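Local coordinates for Uly1 (Catenovulum maritimum, PDB 7DRQ), which is an ulvan lyase of polysaccharide lyase family 24 that binds calcium and probably cleaves the algal polysaccharide ulvan by elimination, at residues R144-Y152 against Y184-H195; G196-T205 against F215-S223. All blocks are in the same frame, centred on the assembly; numbering follows the deposited sequence.

Contact 1: residues R144-Y152 against Y184-H195; sequences RKDYFRYSY and YKHLTMTGIEDH. With CA (calcium ion), chain C.
The Tyr147 ring lies between Leu187 and His195. Leu187 CD1 sits over the centre of one face, 3.7 Å from the ring centroid, a CH-pi contact. On the opposite face the His195 ring comes edge-to-face, planes at 71°, with its CD2 offset toward the rim. The Tyr147 CG lies between the backbone N and the carbonyl carbon (chi1 52°), which swings the ring into this slot. Selenomethionine Met189 serves two more rings. Its CE lies over one face of Tyr150, while its SE lies at the edge of the Phe148 ring, 5.1 Å from the centroid. The Thr188 O is at the Tyr150 ring edge. Tyr152 CE1 stands over the centre of the His186 ring, whose NE2 is hydrogen-bonded to Val171.

Between the backbones a single antiparallel bridge pairs Tyr150 with His186, with His186 N 2.7 Å from Tyr150 O. Lys145 NZ meets the syn lone pair of Glu193 OE2 at 2.7 Å. Lys185 NZ reaches Asp146 OD2 at 2.8 Å, and Arg149 NH2 reaches the same oxygen from the other face of the carboxylate, while its NH1 bonds to Asp127 O.

The Lys185 carbonyl O binds calcium at 2.4 Å, beside Asp173 and Asp183. Waters on the ion donate to Lys145 O and Asp146 OD1. Asp146 thus links the salt-bridge network, through OD2, to the metal's water shell, through OD1; the two cations and the nearby calcium would probably keep it ionised.

Contact 2: residues G196-T205 against F215-S223; sequences GQFSRLTYPT and FLHMRQGSS
Thr205 O receives two N-H groups of His217: the backbone N at 3.0 Å, nearly straight at 173°, and ring ND1, also at 3.0 Å but more bent. They come from opposite faces of the carbonyl plane. The His217 CG sits between the backbone N and the carbonyl carbon (chi1 75°), which folds the ring back alongside Thr205, where CE1 lies 3.3 Å from Thr205 CB. A leucine in place of His217 would probably leave Thr205 O with the backbone bond alone and the Thr205 side chain without its flat neighbour.

At the other end, Gln220 NE2 donates to Ser199 O, 3.0 Å away and close to the amide plane, and more weakly to Gly196 O. Gln220 OE1 turns to Arg227 and a water that also meets Gln197 O. The extended Gln220 chain thus ties the strand to the short helix 195-198 and the residue that follows it. Gly221 N bonds to Arg200 O.

Packing fills the rest. The Met218 CE, a selenomethionine methyl, lies 3.8 Å from both Leu201 CB and Pro204 CD. Leu201 CD2 rests on Gln220 CB at 3.5 Å. Tyr203 CE2 lies over a face of the Arg219 guanidinium, whose NH2 goes to Gly264 O.

The pairs Thr202 with Arg219 and Thr205 with His217 are hydrogen-bonded, with a beta bulge between them. This is an antiparallel hairpin within a four-stranded sheet, as in the blades of beta-propellers.

Overall arrangement
Along the chain the two contacts are in series, neither nested nor crossed. Contact 1 closes first. It brings the approach to strand 150-152 together with residues 184-195, across 31 residues that contain no helix or strand. That long loop includes calcium ligands Asp173 and Asp183. The chain then runs straight on through helix 195-198 into contact 2. There a turn of five residues, 209-213, joins strand 201-208 to strand 214-220. The centres lie about 13 Å apart, and the contacts touch: Phe198 packs on Thr188 and Met189, and Leu216 CD2 meets Met189 SE. This packing sets the sheet of strands 201-208, 214-220, 225-234 and 239-245, whose first two strands contact 2 pairs, against that of 111-115, 122-126 and 150-152.

Contact 1: residues R144-Y152 against Y184-H195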
loop_
_atom_site.group_PDB
_atom_site.type_symbol
_atom_site.label_atom_id
_atom_site.label_comp_id
_atom_site.label_asym_id
_atom_site.label_seq_id
_atom_site.Cartn_x
_atom_site.Cartn_y
_atom_site.Cartn_z
ATOM N N ARG A 144 2.780 24.789 2.751
ATOM C CA ARG A 144 2.452 25.047 4.148
ATOM C C ARG A 144 1.038 24.601 4.510
ATOM O O ARG A 144 0.805 24.145 5.636
ATOM C CB ARG A 144 2.648 26.529 4.450
ATOM C CG ARG A 144 4.113 26.930 4.463
ATOM C CD ARG A 144 4.272 28.433 4.647
ATOM N NE ARG A 144 3.820 29.168 3.473
ATOM C CZ ARG A 144 3.688 30.490 3.427
ATOM N NH1 ARG A 144 3.972 31.220 4.496
ATOM N NH2 ARG A 144 3.273 31.079 2.318
ATOM N N LYS A 145 0.089 24.721 3.577
ATOM C CA LYS A 145 -1.285 24.259 3.754
ATOM C C LYS A 145 -1.630 23.169 2.745
ATOM O O LYS A 145 -2.772 23.060 2.290
ATOM C CB LYS A 145 -2.267 25.429 3.646
ATOM C CG LYS A 145 -1.987 26.549 4.646
ATOM C CD LYS A 145 -2.086 26.048 6.076
ATOM C CE LYS A 145 -1.927 27.196 7.091
ATOM N NZ LYS A 145 -1.937 26.682 8.483
ATOM N N ASP A 146 -0.637 22.346 2.380
ATOM C CA ASP A 146 -0.875 21.303 1.389
ATOM C C ASP A 146 -0.033 20.058 1.667
ATOM O O ASP A 146 0.212 19.273 0.743
ATOM C CB ASP A 146 -0.590 21.850 -0.018
ATOM C CG ASP A 146 -1.199 20.995 -1.114
ATOM O OD1 ASP A 146 -2.342 20.512 -0.940
ATOM O OD2 ASP A 146 -0.533 20.809 -2.162
ATOM N N TYR A 147 0.419 19.863 2.912
ATOM C CA TYR A 147 1.305 18.751 3.254
ATOM C C TYR A 147 0.555 17.436 3.407
ATOM O O TYR A 147 1.187 16.370 3.399
ATOM C CB TYR A 147 2.057 19.046 4.558
ATOM C CG TYR A 147 1.120 19.441 5.673
ATOM C CD1 TYR A 147 0.495 18.478 6.456
ATOM C CD2 TYR A 147 0.842 20.778 5.928
ATOM C CE1 TYR A 147 -0.370 18.837 7.473
ATOM C CE2 TYR A 147 -0.022 21.145 6.934
ATOM C CZ TYR A 147 -0.626 20.172 7.699
ATOM O OH TYR A 147 -1.486 20.524 8.706
ATOM N N PHE A 148 -0.770 17.500 3.552
ATOM C CA PHE A 148 -1.651 16.344 3.614
ATOM C C PHE A 148 -2.709 16.561 2.541
ATOM O O PHE A 148 -3.260 17.661 2.433
ATOM C CB PHE A 148 -2.301 16.204 5.011
ATOM C CG PHE A 148 -3.222 15.025 5.139
ATOM C CD1 PHE A 148 -2.720 13.774 5.469
ATOM C CD2 PHE A 148 -4.584 15.159 4.908
ATOM C CE1 PHE A 148 -3.553 12.677 5.556
ATOM C CE2 PHE A 148 -5.437 14.065 5.003
ATOM C CZ PHE A 148 -4.920 12.817 5.334
ATOM N N ARG A 149 -2.968 15.536 1.726
ATOM C CA ARG A 149 -3.686 15.729 0.462
ATOM C C ARG A 149 -4.830 14.726 0.336
ATOM O O ARG A 149 -4.617 13.567 -0.029
ATOM C CB ARG A 149 -2.715 15.630 -0.719
ATOM C CG ARG A 149 -1.650 16.727 -0.687
ATOM C CD ARG A 149 -0.483 16.498 -1.647
ATOM N NE ARG A 149 0.274 17.743 -1.774
ATOM C CZ ARG A 149 1.494 17.858 -2.287
ATOM N NH1 ARG A 149 2.144 16.789 -2.731
ATOM N NH2 ARG A 149 2.057 19.060 -2.358
ATOM N N TYR A 150 -6.050 15.190 0.607
ATOM C CA TYR A 150 -7.238 14.346 0.650
ATOM C C TYR A 150 -8.304 14.927 -0.265
ATOM O O TYR A 150 -8.597 16.128 -0.201
ATOM C CB TYR A 150 -7.751 14.255 2.098
ATOM C CG TYR A 150 -9.088 13.579 2.295
ATOM C CD1 TYR A 150 -9.372 12.350 1.708
ATOM C CD2 TYR A 150 -10.054 14.160 3.111
ATOM C CE1 TYR A 150 -10.610 11.727 1.900
ATOM C CE2 TYR A 150 -11.286 13.545 3.327
ATOM C CZ TYR A 150 -11.559 12.332 2.716
ATOM O OH TYR A 150 -12.776 11.727 2.933
ATOM N N SER A 151 -8.898 14.079 -1.100
ATOM C CA SER A 151 -10.021 14.478 -1.938
ATOM C C SER A 151 -11.173 13.514 -1.697
ATOM O O SER A 151 -10.962 12.323 -1.443
ATOM C CB SER A 151 -9.628 14.495 -3.431
ATOM O OG SER A 151 -8.767 15.586 -3.718
ATOM N N TYR A 152 -12.400 14.030 -1.758
ATOM C CA TYR A 152 -13.544 13.180 -1.470
ATOM C C TYR A 152 -14.780 13.721 -2.167
ATOM O O TYR A 152 -14.832 14.875 -2.599
ATOM C CB TYR A 152 -13.797 13.038 0.040
ATOM C CG TYR A 152 -14.258 14.308 0.719
ATOM C CD1 TYR A 152 -13.344 15.303 1.082
ATOM C CD2 TYR A 152 -15.598 14.520 1.002
ATOM C CE1 TYR A 152 -13.768 16.475 1.720
ATOM C CE2 TYR A 152 -16.030 15.692 1.638
ATOM C CZ TYR A 152 -15.110 16.665 1.981
ATOM O OH TYR A 152 -15.542 17.823 2.611
ATOM N N TYR A 184 -9.220 20.955 -4.853
ATOM C CA TYR A 184 -9.935 19.795 -4.339
ATOM C C TYR A 184 -9.177 19.070 -3.235
ATOM O O TYR A 184 -9.550 17.944 -2.880
ATOM C CB TYR A 184 -10.231 18.812 -5.473
ATOM C CG TYR A 184 -11.283 19.314 -6.430
ATOM C CD1 TYR A 184 -10.932 20.107 -7.514
ATOM C CD2 TYR A 184 -12.623 18.990 -6.252
ATOM C CE1 TYR A 184 -11.890 20.569 -8.393
ATOM C CE2 TYR A 184 -13.589 19.450 -7.131
ATOM C CZ TYR A 184 -13.209 20.238 -8.194
ATOM O OH TYR A 184 -14.148 20.702 -9.083
ATOM N N LYS A 185 -8.124 19.674 -2.687
ATOM C CA LYS A 185 -7.249 18.999 -1.735
ATOM C C LYS A 185 -7.525 19.523 -0.331
ATOM O O LYS A 185 -7.446 20.730 -0.080
ATOM C CB LYS A 185 -5.778 19.191 -2.112
ATOM C CG LYS A 185 -5.379 18.517 -3.449
ATOM C CD LYS A 185 -3.905 18.771 -3.766
ATOM C CE LYS A 185 -3.668 20.239 -4.119
ATOM N NZ LYS A 185 -2.224 20.565 -4.344
ATOM N N HIS A 186 -7.875 18.614 0.566
ATOM C CA HIS A 186 -8.212 18.939 1.937
ATOM C C HIS A 186 -7.059 18.557 2.852
ATOM O O HIS A 186 -6.431 17.507 2.685
ATOM C CB HIS A 186 -9.490 18.221 2.355
ATOM C CG HIS A 186 -10.676 18.633 1.545
ATOM N ND1 HIS A 186 -11.568 19.594 1.972
ATOM C CD2 HIS A 186 -11.095 18.244 0.315
ATOM C CE1 HIS A 186 -12.498 19.766 1.047
ATOM N NE2 HIS A 186 -12.231 18.960 0.030
ATOM N N LEU A 187 -6.790 19.416 3.815
ATOM C CA LEU A 187 -5.630 19.269 4.682
ATOM C C LEU A 187 -5.912 18.383 5.889
ATOM O O LEU A 187 -5.014 18.179 6.719
ATOM C CB LEU A 187 -5.171 20.660 5.142
ATOM C CG LEU A 187 -3.737 20.833 5.634
ATOM C CD1 LEU A 187 -2.755 20.384 4.556
ATOM C CD2 LEU A 187 -3.501 22.283 6.024
ATOM N N THR A 188 -7.131 17.855 5.993
ATOM C CA THR A 188 -7.607 17.095 7.139
ATOM C C THR A 188 -8.728 16.180 6.675
ATOM O O THR A 188 -9.398 16.446 5.672
ATOM C CB THR A 188 -8.117 18.015 8.269
ATOM O OG1 THR A 188 -8.787 17.230 9.268
ATOM C CG2 THR A 188 -9.109 19.054 7.720
HETATM N N MSE A 189 -8.921 15.097 7.425
HETATM C CA MSE A 189 -10.026 14.166 7.216
HETATM C C MSE A 189 -11.163 14.338 8.227
HETATM O O MSE A 189 -12.228 13.733 8.082
HETATM C CB MSE A 189 -9.494 12.734 7.299
HETATM C CG MSE A 189 -8.292 12.517 6.386
HETATM SE SE MSE A 189 -7.841 10.621 6.258
HETATM C CE MSE A 189 -9.311 10.031 5.117
ATOM N N THR A 190 -10.933 15.143 9.264
ATOM C CA THR A 190 -11.883 15.274 10.362
ATOM C C THR A 190 -12.640 16.587 10.343
ATOM O O THR A 190 -13.417 16.854 11.274
ATOM C CB THR A 190 -11.168 15.176 11.715
ATOM O OG1 THR A 190 -10.260 16.276 11.823
ATOM C CG2 THR A 190 -10.417 13.847 11.864
ATOM N N GLY A 191 -12.407 17.430 9.351
ATOM C CA GLY A 191 -12.962 18.764 9.376
ATOM C C GLY A 191 -12.210 19.740 10.248
ATOM O O GLY A 191 -12.588 20.918 10.291
ATOM N N ILE A 192 -11.149 19.301 10.926
ATOM C CA ILE A 192 -10.367 20.141 11.830
ATOM C C ILE A 192 -8.923 20.136 11.363
ATOM O O ILE A 192 -8.298 19.070 11.289
ATOM C CB ILE A 192 -10.451 19.645 13.282
ATOM C CG1 ILE A 192 -11.906 19.579 13.748
ATOM C CG2 ILE A 192 -9.599 20.531 14.194
ATOM C CD1 ILE A 192 -12.076 18.810 15.055
ATOM N N GLU A 193 -8.386 21.318 11.058
ATOM C CA GLU A 193 -6.973 21.416 10.709
ATOM C C GLU A 193 -6.140 21.032 11.922
ATOM O O GLU A 193 -6.398 21.499 13.035
ATOM C CB GLU A 193 -6.619 22.828 10.233
ATOM C CG GLU A 193 -5.141 23.018 9.839
ATOM C CD GLU A 193 -4.810 24.454 9.463
ATOM O OE1 GLU A 193 -5.712 25.314 9.561
ATOM O OE2 GLU A 193 -3.654 24.727 9.077
ATOM N N ASP A 194 -5.160 20.153 11.718
ATOM C CA ASP A 194 -4.426 19.578 12.852
ATOM C C ASP A 194 -3.064 19.112 12.326
ATOM O O ASP A 194 -2.927 17.978 11.866
ATOM C CB ASP A 194 -5.217 18.440 13.480
ATOM C CG ASP A 194 -4.559 17.875 14.721
ATOM O OD1 ASP A 194 -3.370 18.174 14.973
ATOM O OD2 ASP A 194 -5.242 17.125 15.461
ATOM N N HIS A 195 -2.064 19.995 12.424
ATOM C CA HIS A 195 -0.743 19.658 11.897
ATOM C C HIS A 195 -0.124 18.482 12.644
ATOM O O HIS A 195 0.496 17.612 12.027
ATOM C CB HIS A 195 0.188 20.868 11.954
ATOM C CG HIS A 195 1.507 20.637 11.284
ATOM N ND1 HIS A 195 2.629 20.223 11.973
ATOM C CD2 HIS A 195 1.883 20.761 9.991
ATOM C CE1 HIS A 195 3.639 20.097 11.129
ATOM N NE2 HIS A 195 3.212 20.423 9.921
HETATM CA CA CA C . -6.426 22.857 -0.303
HETATM O O HOH W 1 -4.845 27.683 9.315
HETATM O O HOH W 2 -5.245 21.907 1.653
HETATM O O HOH W 3 -5.031 24.722 0.626
HETATM O O HOH W 4 -4.309 22.402 -1.453
HETATM O O HOH W 5 -4.176 19.452 9.064
HETATM O O HOH W 6 -1.597 22.949 9.306
HETATM O O HOH W 7 -12.100 16.755 -2.984
#

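Contact 2: residues G196-T205 against F215-S223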
loop_
_atom_site.group_PDB
_atom_site.type_symbol
_atom_site.label_atom_id
_atom_site.label_comp_id
_atom_site.label_asym_id
_atom_site.label_seq_id
_atom_site.Cartn_x
_atom_site.Cartn_y
_atom_site.Cartn_z
ATOM N N GLY A 196 -0.292 18.429 13.969
ATOM C CA GLY A 196 0.213 17.284 14.714
ATOM C C GLY A 196 -0.331 15.970 14.184
ATOM O O GLY A 196 0.402 14.982 14.059
ATOM N N GLN A 197 -1.620 15.952 13.829
ATOM C CA GLN A 197 -2.275 14.716 13.400
ATOM C C GLN A 197 -1.980 14.374 11.945
ATOM O O GLN A 197 -1.884 13.189 11.600
ATOM C CB GLN A 197 -3.797 14.820 13.601
ATOM C CG GLN A 197 -4.560 13.553 13.219
ATOM C CD GLN A 197 -6.068 13.631 13.425
ATOM O OE1 GLN A 197 -6.792 12.684 13.093
ATOM N NE2 GLN A 197 -6.555 14.752 13.965
ATOM N N PHE A 198 -1.830 15.370 11.074
ATOM C CA PHE A 198 -1.803 15.089 9.643
ATOM C C PHE A 198 -0.459 15.338 8.975
ATOM O O PHE A 198 -0.359 15.186 7.754
ATOM C CB PHE A 198 -2.908 15.891 8.953
ATOM C CG PHE A 198 -4.271 15.420 9.324
ATOM C CD1 PHE A 198 -4.740 14.203 8.852
ATOM C CD2 PHE A 198 -5.064 16.155 10.196
ATOM C CE1 PHE A 198 -5.985 13.743 9.218
ATOM C CE2 PHE A 198 -6.307 15.703 10.565
ATOM C CZ PHE A 198 -6.775 14.504 10.086
ATOM N N SER A 199 0.575 15.688 9.728
ATOM C CA SER A 199 1.900 15.853 9.158
ATOM C C SER A 199 2.710 14.566 9.299
ATOM O O SER A 199 2.396 13.686 10.109
ATOM C CB SER A 199 2.643 17.008 9.830
ATOM O OG SER A 199 2.808 16.727 11.198
ATOM N N ARG A 200 3.760 14.469 8.479
ATOM C CA ARG A 200 4.693 13.343 8.483
ATOM C C ARG A 200 4.001 12.011 8.189
ATOM O O ARG A 200 4.370 10.973 8.743
ATOM C CB ARG A 200 5.469 13.267 9.802
ATOM C CG ARG A 200 6.353 14.479 10.047
ATOM C CD ARG A 200 7.281 14.239 11.239
ATOM N NE ARG A 200 8.472 15.085 11.188
ATOM C CZ ARG A 200 8.571 16.262 11.796
ATOM N NH1 ARG A 200 7.545 16.727 12.491
ATOM N NH2 ARG A 200 9.687 16.980 11.708
ATOM N N LEU A 201 3.016 12.025 7.290
ATOM C CA LEU A 201 2.271 10.816 6.949
ATOM C C LEU A 201 2.692 10.273 5.583
ATOM O O LEU A 201 2.934 11.039 4.643
ATOM C CB LEU A 201 0.765 11.087 6.969
ATOM C CG LEU A 201 0.132 11.476 8.311
ATOM C CD1 LEU A 201 -1.350 11.757 8.137
ATOM C CD2 LEU A 201 0.341 10.375 9.340
ATOM N N THR A 202 2.744 8.940 5.474
ATOM C CA THR A 202 3.101 8.238 4.242
ATOM C C THR A 202 2.295 6.941 4.161
ATOM O O THR A 202 1.835 6.410 5.178
ATOM C CB THR A 202 4.610 7.925 4.192
ATOM O OG1 THR A 202 5.365 9.073 4.617
ATOM C CG2 THR A 202 5.062 7.514 2.765
ATOM N N TYR A 203 2.101 6.451 2.925
ATOM C CA TYR A 203 1.509 5.149 2.600
ATOM C C TYR A 203 0.027 5.040 2.934
ATOM O O TYR A 203 -0.343 4.249 3.814
ATOM C CB TYR A 203 2.225 4.013 3.327
ATOM C CG TYR A 203 3.686 3.870 3.036
ATOM C CD1 TYR A 203 4.150 3.609 1.753
ATOM C CD2 TYR A 203 4.608 3.985 4.060
ATOM C CE1 TYR A 203 5.509 3.468 1.509
ATOM C CE2 TYR A 203 5.952 3.847 3.830
ATOM C CZ TYR A 203 6.400 3.590 2.563
ATOM O OH TYR A 203 7.755 3.457 2.370
ATOM N N PRO A 204 -0.851 5.775 2.249
ATOM C CA PRO A 204 -2.299 5.622 2.500
ATOM C C PRO A 204 -2.788 4.266 2.004
ATOM O O PRO A 204 -2.566 3.900 0.847
ATOM C CB PRO A 204 -2.918 6.776 1.705
ATOM C CG PRO A 204 -1.938 6.987 0.556
ATOM C CD PRO A 204 -0.567 6.710 1.142
ATOM N N THR A 205 -3.431 3.510 2.897
ATOM C CA THR A 205 -3.993 2.204 2.569
ATOM C C THR A 205 -5.330 2.060 3.277
ATOM O O THR A 205 -5.367 2.021 4.511
ATOM C CB THR A 205 -3.050 1.067 2.975
ATOM O OG1 THR A 205 -1.797 1.229 2.304
ATOM C CG2 THR A 205 -3.647 -0.291 2.571
ATOM N N PHE A 215 -12.051 2.059 6.684
ATOM C CA PHE A 215 -10.953 2.477 7.549
ATOM C C PHE A 215 -9.763 2.899 6.702
ATOM O O PHE A 215 -9.647 2.535 5.528
ATOM C CB PHE A 215 -10.495 1.359 8.491
ATOM C CG PHE A 215 -11.580 0.793 9.354
ATOM C CD1 PHE A 215 -12.400 -0.222 8.890
ATOM C CD2 PHE A 215 -11.753 1.249 10.660
ATOM C CE1 PHE A 215 -13.398 -0.757 9.700
ATOM C CE2 PHE A 215 -12.732 0.711 11.470
ATOM C CZ PHE A 215 -13.560 -0.285 10.994
ATOM N N LEU A 216 -8.845 3.634 7.325
ATOM C CA LEU A 216 -7.615 4.042 6.668
ATOM C C LEU A 216 -6.462 3.889 7.647
ATOM O O LEU A 216 -6.631 4.164 8.833
ATOM C CB LEU A 216 -7.692 5.489 6.195
ATOM C CG LEU A 216 -6.320 6.072 5.871
ATOM C CD1 LEU A 216 -5.830 5.626 4.448
ATOM C CD2 LEU A 216 -6.295 7.556 6.040
ATOM N N HIS A 217 -5.308 3.420 7.174
ATOM C CA HIS A 217 -4.104 3.529 7.988
ATOM C C HIS A 217 -2.957 4.122 7.184
ATOM O O HIS A 217 -2.898 4.001 5.960
ATOM C CB HIS A 217 -3.691 2.188 8.646
ATOM C CG HIS A 217 -3.063 1.184 7.721
ATOM N ND1 HIS A 217 -3.710 0.677 6.615
ATOM C CD2 HIS A 217 -1.878 0.534 7.794
ATOM C CE1 HIS A 217 -2.932 -0.216 6.022
ATOM N NE2 HIS A 217 -1.815 -0.322 6.720
HETATM N N MSE A 218 -2.065 4.807 7.902
HETATM C CA MSE A 218 -0.884 5.432 7.328
HETATM C C MSE A 218 0.255 5.292 8.327
HETATM O O MSE A 218 0.038 4.993 9.505
HETATM C CB MSE A 218 -1.122 6.912 6.981
HETATM C CG MSE A 218 -2.255 7.143 5.973
HETATM SE SE MSE A 218 -2.344 8.995 5.351
HETATM C CE MSE A 218 -0.757 8.985 4.240
ATOM N N ARG A 219 1.467 5.516 7.851
ATOM C CA ARG A 219 2.637 5.541 8.714
ATOM C C ARG A 219 2.948 6.989 9.037
ATOM O O ARG A 219 2.881 7.856 8.162
ATOM C CB ARG A 219 3.839 4.877 8.042
ATOM C CG ARG A 219 3.674 3.392 7.846
ATOM C CD ARG A 219 4.934 2.759 7.287
ATOM N NE ARG A 219 4.627 1.498 6.613
ATOM C CZ ARG A 219 5.501 0.800 5.902
ATOM N NH1 ARG A 219 6.752 1.233 5.769
ATOM N NH2 ARG A 219 5.128 -0.337 5.333
ATOM N N GLN A 220 3.239 7.258 10.301
ATOM C CA GLN A 220 3.577 8.605 10.726
ATOM C C GLN A 220 4.982 8.613 11.306
ATOM O O GLN A 220 5.346 7.724 12.079
ATOM C CB GLN A 220 2.598 9.139 11.763
ATOM C CG GLN A 220 2.755 10.649 11.969
ATOM C CD GLN A 220 1.683 11.240 12.864
ATOM O OE1 GLN A 220 1.200 10.590 13.786
ATOM N NE2 GLN A 220 1.308 12.487 12.594
ATOM N N GLY A 221 5.752 9.627 10.938
ATOM C CA GLY A 221 7.066 9.813 11.528
ATOM C C GLY A 221 8.189 9.546 10.549
ATOM O O GLY A 221 8.107 9.921 9.375
ATOM N N SER A 222 9.241 8.891 11.018
ATOM C CA SER A 222 10.447 8.671 10.233
ATOM C C SER A 222 10.877 7.220 10.366
ATOM O O SER A 222 10.311 6.452 11.147
ATOM C CB SER A 222 11.573 9.590 10.708
ATOM O OG SER A 222 12.069 9.116 11.948
ATOM N N SER A 223 11.932 6.860 9.626
ATOM C CA SER A 223 12.523 5.534 9.759
ATOM C C SER A 223 13.239 5.324 11.091
ATOM O O SER A 223 13.621 4.186 11.387
ATOM C CB SER A 223 13.499 5.286 8.606
ATOM O OG SER A 223 14.634 6.121 8.747
HETATM O O HOH W 8 -1.703 11.120 13.390
#